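Local coordinates for protein endoglucanase (Thermotoga maritima, PDB 1VHO) that probably works as an aminopeptidase of the M42 metallopeptidase family that uses two divalent metal ions per subunit, although it carries the name endoglucanase, at residues Lys9-Leu14 with Val315-Val320; Pro37-Ala42 with Lys182-Leu187; Asp195-Phe200 with Gly210-Ala215; Ala222-Asp227 with Arg325-Val330; Ser272-Ala277 with Ser302-Tyr307. All blocks are in the same frame, centred on the assembly; numbering follows the deposited sequence.

Contact 1 of 5, residues Lys9-Leu14 with Val315-Val320; sequences KLLMEL and VDPRDV
L11 on helix 7-16 meets V315, P317 and V320 through one methyl group, CD1, and the close packing is confined to that point. L11 CD1 stands 4.0 Å from P317 CB. Its other neighbours are slightly farther off: V320 CG2 lies 4.1 Å from L11 CD1, and V315 CG2 lies 4.2 Å from it. CG of L11 is anti to the carbonyl carbon (chi1 -70°) and the chain then runs on extended, which carries CD1 well out from its own helix into the three-residue cluster. No hydrogen bond crosses, and the contact consists of apolar van der Waals packing.

The polar groups take no part in it. The exposed K9 NZ forms a salt bridge with E13 OE2 at 2.7 Å, met on that oxygen's anti lone pair, while E13 OE1 bonds Y30 OH. The buried D316 points away from L11 and is the N-cap of helix 317-333: its OD1 accepts from R318 N at 2.8 Å. The guanidinium of R318 grips the same carboxylate side-on, with a nearly straight NE bond to D316 OD1 (174°) and NH2 at 2.6 Å from D316 OD2.

Strand 313-315 enters through backbone bonds of V315 with V166. V320 also touches V179 of helix 171-187 and I303 of strand 297-304, while L10 and L14 turn helix 7-16 onto helix 171-187 and helix 25-35.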
# COMPACT_ATOMS: atom_id res chain seq x y z
N LYS A 9 -13.43 6.12 6.09
CA LYS A 9 -13.73 6.68 4.77
C LYS A 9 -12.46 6.94 3.95
O LYS A 9 -12.49 6.73 2.74
CB LYS A 9 -14.54 7.97 4.86
CG LYS A 9 -14.90 8.58 3.51
CD LYS A 9 -15.69 7.59 2.65
CE LYS A 9 -16.76 8.34 1.83
NZ LYS A 9 -16.28 8.54 0.41
N LEU A 10 -11.39 7.42 4.57
CA LEU A 10 -10.13 7.67 3.87
C LEU A 10 -9.59 6.35 3.30
O LEU A 10 -9.07 6.31 2.18
CB LEU A 10 -9.07 8.24 4.83
CG LEU A 10 -7.61 8.31 4.35
CD1 LEU A 10 -7.43 9.26 3.19
CD2 LEU A 10 -6.73 8.76 5.54
N LEU A 11 -9.64 5.30 4.13
CA LEU A 11 -9.20 3.97 3.68
C LEU A 11 -10.07 3.47 2.53
O LEU A 11 -9.47 2.90 1.59
CB LEU A 11 -9.23 3.00 4.87
CG LEU A 11 -8.16 3.29 5.94
CD1 LEU A 11 -8.44 2.42 7.18
CD2 LEU A 11 -6.76 2.99 5.39
N MSE A 12 -11.38 3.60 2.59
CA MSE A 12 -12.20 3.15 1.44
C MSE A 12 -11.89 3.91 0.17
O MSE A 12 -11.72 3.32 -0.94
CB MSE A 12 -13.69 3.30 1.83
CG MSE A 12 -14.11 2.20 2.81
SE MSE A 12 -16.03 2.28 3.03
CE MSE A 12 -16.15 3.87 4.04
N GLU A 13 -11.64 5.23 0.29
CA GLU A 13 -11.34 6.02 -0.91
C GLU A 13 -9.98 5.61 -1.48
O GLU A 13 -9.88 5.50 -2.70
CB GLU A 13 -11.37 7.54 -0.65
CG GLU A 13 -12.77 8.02 -0.28
CD GLU A 13 -12.91 9.54 -0.25
OE1 GLU A 13 -11.95 10.32 -0.28
OE2 GLU A 13 -14.06 9.98 -0.17
N LEU A 14 -9.01 5.32 -0.61
CA LEU A 14 -7.66 4.94 -1.09
C LEU A 14 -7.72 3.57 -1.76
O LEU A 14 -7.14 3.36 -2.80
CB LEU A 14 -6.65 4.92 0.05
CG LEU A 14 -6.16 6.32 0.54
CD1 LEU A 14 -5.42 6.18 1.88
CD2 LEU A 14 -5.26 6.91 -0.53
N VAL A 315 -8.90 -4.54 7.13
CA VAL A 315 -8.06 -3.88 8.14
C VAL A 315 -9.01 -3.22 9.17
O VAL A 315 -10.20 -2.96 8.87
CB VAL A 315 -7.15 -2.79 7.59
CG1 VAL A 315 -6.12 -3.40 6.61
CG2 VAL A 315 -7.97 -1.71 6.88
N ASP A 316 -8.44 -2.94 10.34
CA ASP A 316 -9.20 -2.22 11.37
C ASP A 316 -8.74 -0.78 11.36
O ASP A 316 -7.57 -0.49 11.66
CB ASP A 316 -8.83 -2.86 12.76
CG ASP A 316 -9.77 -2.36 13.84
OD1 ASP A 316 -10.03 -1.13 13.85
OD2 ASP A 316 -10.29 -3.18 14.63
N PRO A 317 -9.58 0.21 11.06
CA PRO A 317 -9.20 1.60 11.03
C PRO A 317 -8.61 2.10 12.33
O PRO A 317 -7.81 3.05 12.29
CB PRO A 317 -10.46 2.37 10.63
CG PRO A 317 -11.42 1.34 10.16
CD PRO A 317 -11.02 -0.01 10.71
N ARG A 318 -8.94 1.46 13.48
CA ARG A 318 -8.31 1.91 14.72
C ARG A 318 -6.83 1.59 14.75
O ARG A 318 -6.07 2.35 15.39
CB ARG A 318 -8.98 1.28 15.95
CG ARG A 318 -10.47 1.60 16.10
CD ARG A 318 -11.03 0.71 17.22
NE ARG A 318 -11.01 -0.70 16.76
CZ ARG A 318 -11.31 -1.72 17.53
NH1 ARG A 318 -11.66 -1.50 18.81
NH2 ARG A 318 -11.27 -2.94 17.08
N ASP A 319 -6.37 0.47 14.16
CA ASP A 319 -4.95 0.18 14.14
C ASP A 319 -4.23 1.24 13.30
O ASP A 319 -3.08 1.63 13.55
CB ASP A 319 -4.66 -1.21 13.48
CG ASP A 319 -5.11 -2.36 14.37
OD1 ASP A 319 -5.15 -2.22 15.64
OD2 ASP A 319 -5.42 -3.42 13.80
N VAL A 320 -4.92 1.63 12.19
CA VAL A 320 -4.36 2.66 11.32
C VAL A 320 -4.19 3.98 12.05
O VAL A 320 -3.15 4.67 11.97
CB VAL A 320 -5.24 2.80 10.05
CG1 VAL A 320 -4.88 4.06 9.25
CG2 VAL A 320 -4.99 1.57 9.17

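Contact 2 of 5, residues Pro37-Ala42 with Lys182-Leu187; sequences PFVDEA and KVLEFL
F38 lays one face of its ring on E185, and this aromatic contact is the centre of the meeting. E185 CA sits 4.0 Å from the ring centroid of F38, only 12° off the normal, a CH-pi contact over the face. Farther out, E185 CG lies 3.9 Å from F38 CZ, because the glutamate chain runs alongside the ring in the same direction. P37 CB closes over the opposite face, so the ring is sandwiched.

Aliphatic contacts continue the interface at L184. F38 CB is 3.9 Å from L184 CB. V39 CG1 fits against both methyls of L184, coming within 3.7 Å of L184 CD1, and these two side chains cross obliquely.

Polar links are indirect. One water donates to F38 O and also to L184 O, at 2.7 Å each, tying F38 to the helix without a direct bond. The carboxylate of E185 leads away from the ring: its OE2 takes K182 NZ at 2.7 Å on the syn side, a salt bridge inside the helix that holds the end of the E185 chain.

With an alanine in place of F38 the CH-pi contact would be lost, and E185 CA and CG would probably be left without their aromatic cover.

Just beyond, D40 and E41 both face Y53 in a classic beta bulge of strands 41-44 and 50-54, at one border of the large mixed sheet. Helix 171-187 meets helix 317-333 through V183 and F186, and helix 7-16 through K182.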
# COMPACT_ATOMS: atom_id res chain seq x y z
N PRO A 37 -2.86 20.47 2.93
CA PRO A 37 -3.08 21.36 4.06
C PRO A 37 -2.19 21.06 5.27
O PRO A 37 -2.20 21.81 6.26
CB PRO A 37 -4.51 21.07 4.47
CG PRO A 37 -5.14 20.41 3.27
CD PRO A 37 -4.04 19.63 2.66
N PHE A 38 -1.42 19.98 5.23
CA PHE A 38 -0.63 19.54 6.37
C PHE A 38 0.85 19.47 6.13
O PHE A 38 1.63 18.93 6.97
CB PHE A 38 -1.17 18.13 6.75
CG PHE A 38 -2.67 18.12 6.98
CD1 PHE A 38 -3.24 18.89 7.97
CD2 PHE A 38 -3.49 17.32 6.20
CE1 PHE A 38 -4.60 18.87 8.21
CE2 PHE A 38 -4.86 17.30 6.41
CZ PHE A 38 -5.43 18.10 7.41
N VAL A 39 1.33 19.88 4.96
CA VAL A 39 2.75 19.87 4.69
C VAL A 39 3.26 21.27 4.29
O VAL A 39 2.50 22.11 3.81
CB VAL A 39 3.17 18.91 3.56
CG1 VAL A 39 2.83 17.47 3.92
CG2 VAL A 39 2.56 19.24 2.20
N ASP A 40 4.57 21.47 4.49
CA ASP A 40 5.17 22.75 4.04
C ASP A 40 5.33 22.65 2.53
O ASP A 40 5.21 23.65 1.83
CB ASP A 40 6.53 22.96 4.72
CG ASP A 40 6.23 23.34 6.16
OD1 ASP A 40 6.44 22.55 7.08
OD2 ASP A 40 5.71 24.46 6.34
N GLU A 41 5.65 21.45 2.04
CA GLU A 41 5.77 21.23 0.61
C GLU A 41 5.64 19.75 0.25
O GLU A 41 5.72 18.88 1.13
CB GLU A 41 7.08 21.74 0.02
CG GLU A 41 8.34 21.36 0.73
CD GLU A 41 9.60 22.01 0.16
OE1 GLU A 41 9.98 23.10 0.62
OE2 GLU A 41 10.21 21.41 -0.74
N ALA A 42 5.41 19.53 -1.04
CA ALA A 42 5.28 18.15 -1.53
C ALA A 42 5.90 18.07 -2.91
O ALA A 42 5.61 18.96 -3.74
CB ALA A 42 3.85 17.69 -1.52
N LYS A 182 -2.69 10.31 7.82
CA LYS A 182 -3.15 10.65 9.19
C LYS A 182 -1.99 11.19 10.03
O LYS A 182 -2.20 12.09 10.88
CB LYS A 182 -3.84 9.47 9.85
CG LYS A 182 -5.18 9.07 9.22
CD LYS A 182 -6.25 10.16 9.31
CE LYS A 182 -6.83 10.29 10.69
NZ LYS A 182 -7.92 11.28 10.75
N VAL A 183 -0.78 10.67 9.87
CA VAL A 183 0.34 11.24 10.65
C VAL A 183 0.46 12.75 10.37
O VAL A 183 0.66 13.57 11.28
CB VAL A 183 1.67 10.59 10.23
CG1 VAL A 183 2.89 11.30 10.84
CG2 VAL A 183 1.70 9.13 10.64
N LEU A 184 0.42 13.14 9.09
CA LEU A 184 0.54 14.57 8.74
C LEU A 184 -0.58 15.36 9.35
O LEU A 184 -0.36 16.45 9.93
CB LEU A 184 0.62 14.73 7.22
CG LEU A 184 1.92 14.20 6.59
CD1 LEU A 184 1.80 14.15 5.08
CD2 LEU A 184 3.11 15.10 6.94
N GLU A 185 -1.80 14.83 9.35
CA GLU A 185 -2.92 15.51 9.97
C GLU A 185 -2.67 15.70 11.45
O GLU A 185 -2.82 16.81 11.96
CB GLU A 185 -4.25 14.79 9.71
CG GLU A 185 -5.41 15.51 10.37
CD GLU A 185 -6.62 14.64 10.57
OE1 GLU A 185 -7.43 14.96 11.47
OE2 GLU A 185 -6.75 13.61 9.89
N PHE A 186 -2.23 14.65 12.16
CA PHE A 186 -1.95 14.76 13.58
C PHE A 186 -0.79 15.67 13.95
O PHE A 186 -0.84 16.30 15.03
CB PHE A 186 -1.65 13.34 14.13
CG PHE A 186 -2.85 12.42 14.03
CD1 PHE A 186 -4.13 12.90 13.81
CD2 PHE A 186 -2.67 11.05 14.21
CE1 PHE A 186 -5.21 12.04 13.73
CE2 PHE A 186 -3.74 10.19 14.17
CZ PHE A 186 -5.03 10.67 13.93
N LEU A 187 0.25 15.78 13.15
CA LEU A 187 1.41 16.60 13.40
C LEU A 187 1.07 18.10 13.47
O LEU A 187 1.83 18.86 14.07
CB LEU A 187 2.53 16.38 12.41
CG LEU A 187 3.31 15.06 12.61
CD1 LEU A 187 4.29 14.87 11.46
CD2 LEU A 187 4.08 15.11 13.93
O HOH W 1 1.42 18.52 9.61

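Contact 3 of 5, residues Asp195-Phe200 with Gly210-Ala215; sequences DVYVVF and GALTGA
L212, on the short helix 208-213, reaches down to V199 and Y197 of strand 195-201. With CG anti to the backbone N (chi1 168°), the chain leaves the helix and draws nearer the strand as it extends. L212 CB is already 4.1 Å from V199 CG2. The methyl CD1 does the rest of the touching: L212 CD1 lies 4.0 Å from V199 CG2 and 4.2 Å from Y197 CB. V199 and L212 cross at about a right angle.

V199 uses both its branches. While CG2 serves L212, V199 CG1 approaches A211 CB at 3.9 Å, so one valine spans two successive helix residues. Y197 offers mainly its CB; its ring is stacked on Y53 and set edge-to-face with Y216, and its OH bonds K61 NZ.

The metal site is close: the side chain of A211 comes to about 4 Å from that of E205, a predicted zinc ligand, and that of V199 to about 4 Å from a bound cacodylate, probably from the crystallisation liquor. Every atom that meets across the contact is carbon, all four residues are buried, and no hydrogen bond links the segments. The helix is therefore seated on the sheet by dispersion and exclusion of water.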
# COMPACT_ATOMS: atom_id res chain seq x y z
N ASP A 195 12.20 17.18 11.74
CA ASP A 195 11.72 17.55 10.40
C ASP A 195 11.18 16.20 9.87
O ASP A 195 11.88 15.18 10.05
CB ASP A 195 12.84 18.07 9.52
CG ASP A 195 13.27 19.49 9.97
OD1 ASP A 195 12.54 20.16 10.71
OD2 ASP A 195 14.37 19.87 9.55
N VAL A 196 10.01 16.19 9.28
CA VAL A 196 9.44 14.90 8.85
C VAL A 196 9.29 14.80 7.35
O VAL A 196 8.77 15.74 6.71
CB VAL A 196 8.05 14.73 9.52
CG1 VAL A 196 7.32 13.49 9.00
CG2 VAL A 196 8.23 14.62 11.04
N TYR A 197 9.70 13.66 6.79
CA TYR A 197 9.59 13.42 5.37
C TYR A 197 8.71 12.16 5.21
O TYR A 197 9.05 11.13 5.77
CB TYR A 197 10.92 13.18 4.69
CG TYR A 197 11.83 14.39 4.74
CD1 TYR A 197 12.52 14.68 5.93
CD2 TYR A 197 11.95 15.25 3.66
CE1 TYR A 197 13.34 15.78 6.01
CE2 TYR A 197 12.78 16.36 3.75
CZ TYR A 197 13.48 16.61 4.90
OH TYR A 197 14.33 17.69 5.01
N VAL A 198 7.60 12.33 4.50
CA VAL A 198 6.65 11.20 4.34
C VAL A 198 6.70 10.78 2.89
O VAL A 198 6.33 11.56 1.99
CB VAL A 198 5.28 11.64 4.84
CG1 VAL A 198 4.31 10.51 4.74
CG2 VAL A 198 5.37 12.09 6.31
N VAL A 199 7.07 9.52 2.65
CA VAL A 199 7.30 9.08 1.28
C VAL A 199 6.34 8.00 0.79
O VAL A 199 6.19 6.95 1.41
CB VAL A 199 8.74 8.51 1.23
CG1 VAL A 199 9.11 8.04 -0.19
CG2 VAL A 199 9.76 9.50 1.78
N PHE A 200 5.66 8.32 -0.30
CA PHE A 200 4.71 7.45 -0.97
C PHE A 200 5.38 6.99 -2.27
O PHE A 200 5.38 7.68 -3.31
CB PHE A 200 3.39 8.21 -1.24
CG PHE A 200 2.76 8.81 -0.01
CD1 PHE A 200 3.10 10.10 0.40
CD2 PHE A 200 1.84 8.10 0.74
CE1 PHE A 200 2.50 10.66 1.53
CE2 PHE A 200 1.27 8.62 1.90
CZ PHE A 200 1.60 9.93 2.28
N GLY A 210 16.08 5.56 -2.50
CA GLY A 210 16.04 6.13 -3.84
C GLY A 210 14.78 6.93 -4.08
O GLY A 210 14.78 7.98 -4.73
N ALA A 211 13.63 6.47 -3.52
CA ALA A 211 12.42 7.29 -3.75
C ALA A 211 12.60 8.64 -3.08
O ALA A 211 12.31 9.70 -3.62
CB ALA A 211 11.19 6.58 -3.20
N LEU A 212 12.98 8.61 -1.80
CA LEU A 212 13.15 9.85 -1.06
C LEU A 212 14.14 10.81 -1.72
O LEU A 212 13.82 11.99 -1.87
CB LEU A 212 13.63 9.52 0.36
CG LEU A 212 14.14 10.69 1.20
CD1 LEU A 212 13.05 11.71 1.44
CD2 LEU A 212 14.67 10.15 2.54
N THR A 213 15.29 10.30 -2.18
CA THR A 213 16.30 11.18 -2.78
C THR A 213 15.97 11.64 -4.18
O THR A 213 16.59 12.58 -4.69
CB THR A 213 17.72 10.62 -2.72
OG1 THR A 213 17.78 9.31 -3.28
CG2 THR A 213 18.20 10.52 -1.26
N GLY A 214 14.87 11.12 -4.76
CA GLY A 214 14.44 11.59 -6.07
C GLY A 214 13.78 12.95 -5.91
O GLY A 214 13.47 13.63 -6.89
N ALA A 215 13.50 13.33 -4.66
CA ALA A 215 12.90 14.58 -4.29
C ALA A 215 13.76 15.44 -3.38
O ALA A 215 13.79 16.65 -3.51
CB ALA A 215 11.57 14.32 -3.54

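Contact 4 of 5, residues Ala222-Asp227 with Arg325-Val330; sequences AAIVMD and RLLSLV. With SO4 (sulfate ion), chain D.
I224 and M226 of strand 222-229 pack against L327 and V330 of helix 317-333 in a buried, wholly apolar contact of helix on sheet. The axes of the short segments 222-227 and 325-330 approach to 11.5 Å and are antiparallel, at 173°, the geometry of a helix laid along a strand.

L327 divides its two methyls between the strand residues. L327 CD2 approaches I224 CD1 to 3.6 Å, the two chains sliding past one another in opposite directions. L327 CD1 instead meets the methyl of selenomethionine M226 tip to tip, with CE at 3.9 Å; bends at chi2 (-71°) and chi3 (92°) turn that chain so that its end comes nearer the helix. V330 CG1 adds a looser touch, 4.3 Å from I224 CD1.

R325 lies on the side of the helix remote from the strand. Its NH1 donates to sulfate O3 at 2.8 Å, while NE pairs with E322 and NH2 with H269 O. The sulfate, probably from the crystallisation liquor, also bonds H269 ND1. A leucine at R325 would probably leave E322 without its charged mate and H269 O without this donor.

The strand lies between strands 61-67 and 297-304, where I224 also touches F64 and I301, and near its C-terminal end it carries D227, a predicted zinc ligand. L327 also touches F64 of strand 61-67 and V183 of helix 171-187.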
# COMPACT_ATOMS: atom_id res chain seq x y z
N ALA A 222 16.64 8.75 11.01
CA ALA A 222 15.89 7.56 11.43
C ALA A 222 14.76 7.32 10.40
O ALA A 222 14.29 8.28 9.80
CB ALA A 222 15.33 7.63 12.82
N ALA A 223 14.49 6.04 10.12
CA ALA A 223 13.44 5.78 9.12
C ALA A 223 12.47 4.73 9.66
O ALA A 223 12.91 3.79 10.32
CB ALA A 223 14.08 5.24 7.85
N ILE A 224 11.20 4.93 9.37
CA ILE A 224 10.20 3.93 9.80
C ILE A 224 9.50 3.47 8.49
O ILE A 224 8.91 4.29 7.81
CB ILE A 224 9.24 4.46 10.83
CG1 ILE A 224 10.02 5.11 12.03
CG2 ILE A 224 8.33 3.33 11.33
CD1 ILE A 224 9.05 5.45 13.20
N VAL A 225 9.62 2.20 8.18
CA VAL A 225 9.04 1.65 6.95
C VAL A 225 7.71 0.99 7.32
O VAL A 225 7.66 0.22 8.26
CB VAL A 225 9.96 0.59 6.29
CG1 VAL A 225 9.28 -0.17 5.17
CG2 VAL A 225 11.24 1.26 5.81
N MSE A 226 6.67 1.26 6.52
CA MSE A 226 5.37 0.70 6.80
C MSE A 226 5.19 -0.61 6.03
O MSE A 226 5.56 -0.67 4.85
CB MSE A 226 4.28 1.64 6.25
CG MSE A 226 4.24 3.04 6.81
SE MSE A 226 3.60 2.99 8.62
CE MSE A 226 5.26 2.86 9.56
N ASP A 227 4.43 -1.52 6.61
CA ASP A 227 4.13 -2.76 5.90
C ASP A 227 2.81 -3.27 6.49
O ASP A 227 2.17 -2.56 7.27
CB ASP A 227 5.24 -3.79 6.08
CG ASP A 227 5.36 -4.76 4.92
OD1 ASP A 227 4.41 -4.95 4.12
OD2 ASP A 227 6.44 -5.37 4.77
N ARG A 325 -1.00 7.97 15.25
CA ARG A 325 -0.84 8.70 16.52
C ARG A 325 0.54 8.45 17.07
O ARG A 325 1.27 9.36 17.48
CB ARG A 325 -1.95 8.27 17.53
CG ARG A 325 -1.91 9.10 18.83
CD ARG A 325 -3.19 8.91 19.64
NE ARG A 325 -3.28 7.63 20.36
CZ ARG A 325 -2.76 7.43 21.57
NH1 ARG A 325 -2.11 8.40 22.24
NH2 ARG A 325 -2.89 6.24 22.14
N LEU A 326 0.97 7.17 17.11
CA LEU A 326 2.31 6.85 17.58
C LEU A 326 3.37 7.51 16.75
O LEU A 326 4.36 8.05 17.30
CB LEU A 326 2.52 5.30 17.44
CG LEU A 326 3.93 4.83 17.82
CD1 LEU A 326 4.28 5.28 19.25
CD2 LEU A 326 4.00 3.28 17.74
N LEU A 327 3.28 7.49 15.41
CA LEU A 327 4.32 8.07 14.57
C LEU A 327 4.39 9.61 14.78
O LEU A 327 5.50 10.17 14.78
CB LEU A 327 4.14 7.85 13.05
CG LEU A 327 4.19 6.38 12.57
CD1 LEU A 327 4.09 6.31 11.04
CD2 LEU A 327 5.47 5.72 13.03
N SER A 328 3.25 10.24 14.96
CA SER A 328 3.25 11.69 15.24
C SER A 328 3.97 11.90 16.59
O SER A 328 4.76 12.85 16.71
CB SER A 328 1.87 12.29 15.23
OG SER A 328 1.01 11.90 16.32
N LEU A 329 3.75 11.07 17.59
CA LEU A 329 4.42 11.17 18.90
C LEU A 329 5.90 10.91 18.79
O LEU A 329 6.71 11.52 19.51
CB LEU A 329 3.73 10.29 19.94
CG LEU A 329 2.32 10.77 20.28
CD1 LEU A 329 1.49 9.68 20.97
CD2 LEU A 329 2.39 12.02 21.17
N VAL A 330 6.33 10.05 17.86
CA VAL A 330 7.76 9.79 17.66
C VAL A 330 8.39 11.08 17.17
O VAL A 330 9.45 11.51 17.64
CB VAL A 330 8.01 8.63 16.67
CG1 VAL A 330 9.45 8.54 16.21
CG2 VAL A 330 7.60 7.30 17.33
S SO4 D . -1.86 11.59 23.45
O1 SO4 D . -3.26 11.50 24.02
O2 SO4 D . -1.01 10.72 24.32
O3 SO4 D . -1.88 11.14 22.03
O4 SO4 D . -1.40 13.01 23.55

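Contact 5 of 5, residues Ser272-Ala277 with Ser302-Tyr307; sequences SLQEEA and SIPLKY
Q274 and P304 have the nearest CA atoms of the two segments, yet these are 9.2 Å apart, too far for strand pairing. Strand 247-249 runs between them: Q274 and E276 make backbone bonds to I248, and S302 pairs with V247. Side chains must therefore reach over this middle strand.

Q274, extended beyond CG, brings NE2 to 3.6 Å from P304 CG. This is only van der Waals contact for the amide, whose NE2 is hydrogen-bonded to G245 O and E241 O.

E276 OE2 is 3.7 Å from S302 OG, and two waters bridge that interval. CG of E276 lies between the backbone N and carbonyl carbon (chi1 68°) and the chain then extends, bringing OE2 to the waters. One donates to E276 OE2 at 2.6 Å and accepts from S302 OG at 2.8 Å. The other donates to both, 2.8 Å from E276 OE2 and 3.0 Å from S302 OG. E276 OE1 bonds T229 OG1.

This pair of water bridges lies at the border of the mixed sheet of an M42-type alpha/beta domain, beside its predicted metal site: the side chain of S302 is about 3 Å from that of D227.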
# COMPACT_ATOMS: atom_id res chain seq x y z
N SER A 272 -1.47 0.68 22.25
CA SER A 272 -1.37 -0.78 22.33
C SER A 272 -0.59 -1.28 21.13
O SER A 272 -0.88 -0.85 20.00
CB SER A 272 -2.77 -1.41 22.37
OG SER A 272 -3.38 -1.04 23.63
N LEU A 273 0.31 -2.21 21.32
CA LEU A 273 1.14 -2.69 20.21
C LEU A 273 1.16 -4.22 20.17
O LEU A 273 0.85 -4.87 21.18
CB LEU A 273 2.61 -2.26 20.44
CG LEU A 273 2.94 -0.75 20.39
CD1 LEU A 273 4.40 -0.52 20.73
CD2 LEU A 273 2.63 -0.17 19.01
N GLN A 274 1.55 -4.75 19.02
CA GLN A 274 1.72 -6.20 18.90
C GLN A 274 3.14 -6.37 18.38
O GLN A 274 3.77 -5.33 18.12
CB GLN A 274 0.71 -6.77 17.88
CG GLN A 274 -0.72 -6.69 18.37
CD GLN A 274 -1.74 -7.27 17.44
OE1 GLN A 274 -2.08 -8.43 17.60
NE2 GLN A 274 -2.29 -6.50 16.47
N GLU A 275 3.68 -7.59 18.26
CA GLU A 275 5.02 -7.68 17.73
C GLU A 275 5.18 -8.96 16.91
O GLU A 275 4.33 -9.84 16.96
CB GLU A 275 6.07 -7.57 18.83
CG GLU A 275 6.30 -8.83 19.62
CD GLU A 275 5.12 -9.31 20.42
OE1 GLU A 275 4.60 -10.40 20.12
OE2 GLU A 275 4.71 -8.61 21.37
N GLU A 276 6.22 -9.00 16.11
CA GLU A 276 6.48 -10.20 15.30
C GLU A 276 7.99 -10.36 15.20
O GLU A 276 8.73 -9.38 15.18
CB GLU A 276 5.78 -10.09 13.95
CG GLU A 276 6.33 -9.01 13.02
CD GLU A 276 5.43 -8.83 11.78
OE1 GLU A 276 4.63 -9.74 11.45
OE2 GLU A 276 5.48 -7.76 11.18
N ALA A 277 8.49 -11.59 15.19
CA ALA A 277 9.92 -11.86 15.17
C ALA A 277 10.62 -11.29 13.95
O ALA A 277 11.75 -10.86 14.08
CB ALA A 277 10.20 -13.37 15.23
N SER A 302 4.02 -2.58 11.12
CA SER A 302 2.98 -3.10 10.26
C SER A 302 1.57 -2.99 10.79
O SER A 302 1.32 -3.06 11.99
CB SER A 302 3.23 -4.62 10.00
OG SER A 302 4.47 -4.77 9.28
N ILE A 303 0.64 -2.87 9.81
CA ILE A 303 -0.79 -2.86 10.13
C ILE A 303 -1.34 -4.29 9.94
O ILE A 303 -1.07 -4.91 8.89
CB ILE A 303 -1.49 -1.90 9.15
CG1 ILE A 303 -1.17 -0.44 9.50
CG2 ILE A 303 -3.02 -2.12 9.19
CD1 ILE A 303 -1.59 0.04 10.88
N PRO A 304 -2.04 -4.86 10.91
CA PRO A 304 -2.62 -6.19 10.79
C PRO A 304 -3.63 -6.19 9.63
O PRO A 304 -4.42 -5.24 9.52
CB PRO A 304 -3.42 -6.41 12.09
CG PRO A 304 -2.69 -5.49 13.07
CD PRO A 304 -2.39 -4.25 12.22
N LEU A 305 -3.51 -7.18 8.78
CA LEU A 305 -4.47 -7.22 7.64
C LEU A 305 -4.91 -8.65 7.48
O LEU A 305 -4.10 -9.58 7.54
CB LEU A 305 -3.73 -6.66 6.43
CG LEU A 305 -4.45 -6.62 5.08
CD1 LEU A 305 -3.78 -5.56 4.22
CD2 LEU A 305 -4.38 -7.98 4.37
N LYS A 306 -6.19 -8.89 7.23
CA LYS A 306 -6.66 -10.27 7.03
C LYS A 306 -7.00 -10.48 5.58
O LYS A 306 -7.41 -9.54 4.88
CB LYS A 306 -7.86 -10.44 7.97
CG LYS A 306 -8.24 -11.87 8.30
CD LYS A 306 -9.38 -11.87 9.33
CE LYS A 306 -9.39 -13.14 10.16
NZ LYS A 306 -9.99 -14.29 9.43
N TYR A 307 -6.85 -11.69 5.04
CA TYR A 307 -7.20 -12.03 3.66
C TYR A 307 -6.27 -11.37 2.66
O TYR A 307 -6.62 -10.85 1.61
CB TYR A 307 -8.68 -11.78 3.32
CG TYR A 307 -9.62 -12.29 4.41
CD1 TYR A 307 -9.67 -13.62 4.77
CD2 TYR A 307 -10.40 -11.36 5.10
CE1 TYR A 307 -10.52 -14.03 5.81
CE2 TYR A 307 -11.24 -11.75 6.13
CZ TYR A 307 -11.27 -13.09 6.48
OH TYR A 307 -12.11 -13.48 7.49
O HOH W 2 6.11 -5.26 11.48
O HOH W 3 5.46 -7.46 8.40

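In the fold
Contacts 2 to 5 all reach the same mixed sheet, and contacts 1 and 4 share helix 317-333. Contact 2 is tied to contact 3 by L184 CD2, 3.8 Å from V198 CG2, and to contact 4 by V183 CG2, 3.7 Å from L327 CB. Contacts 4 and 5 meet through neighbouring strands, where D227 O lies 3.0 Å from I303 N, a probable hydrogen bond. Contacts 1 and 5 touch at D319 and P304. Several contacts lie near the predicted metal site: contact 4 contains D227, contact 3 adjoins E205, and V315 of contact 1 is about 8 Å from D172 between side chains. Contact 2 stays away from it.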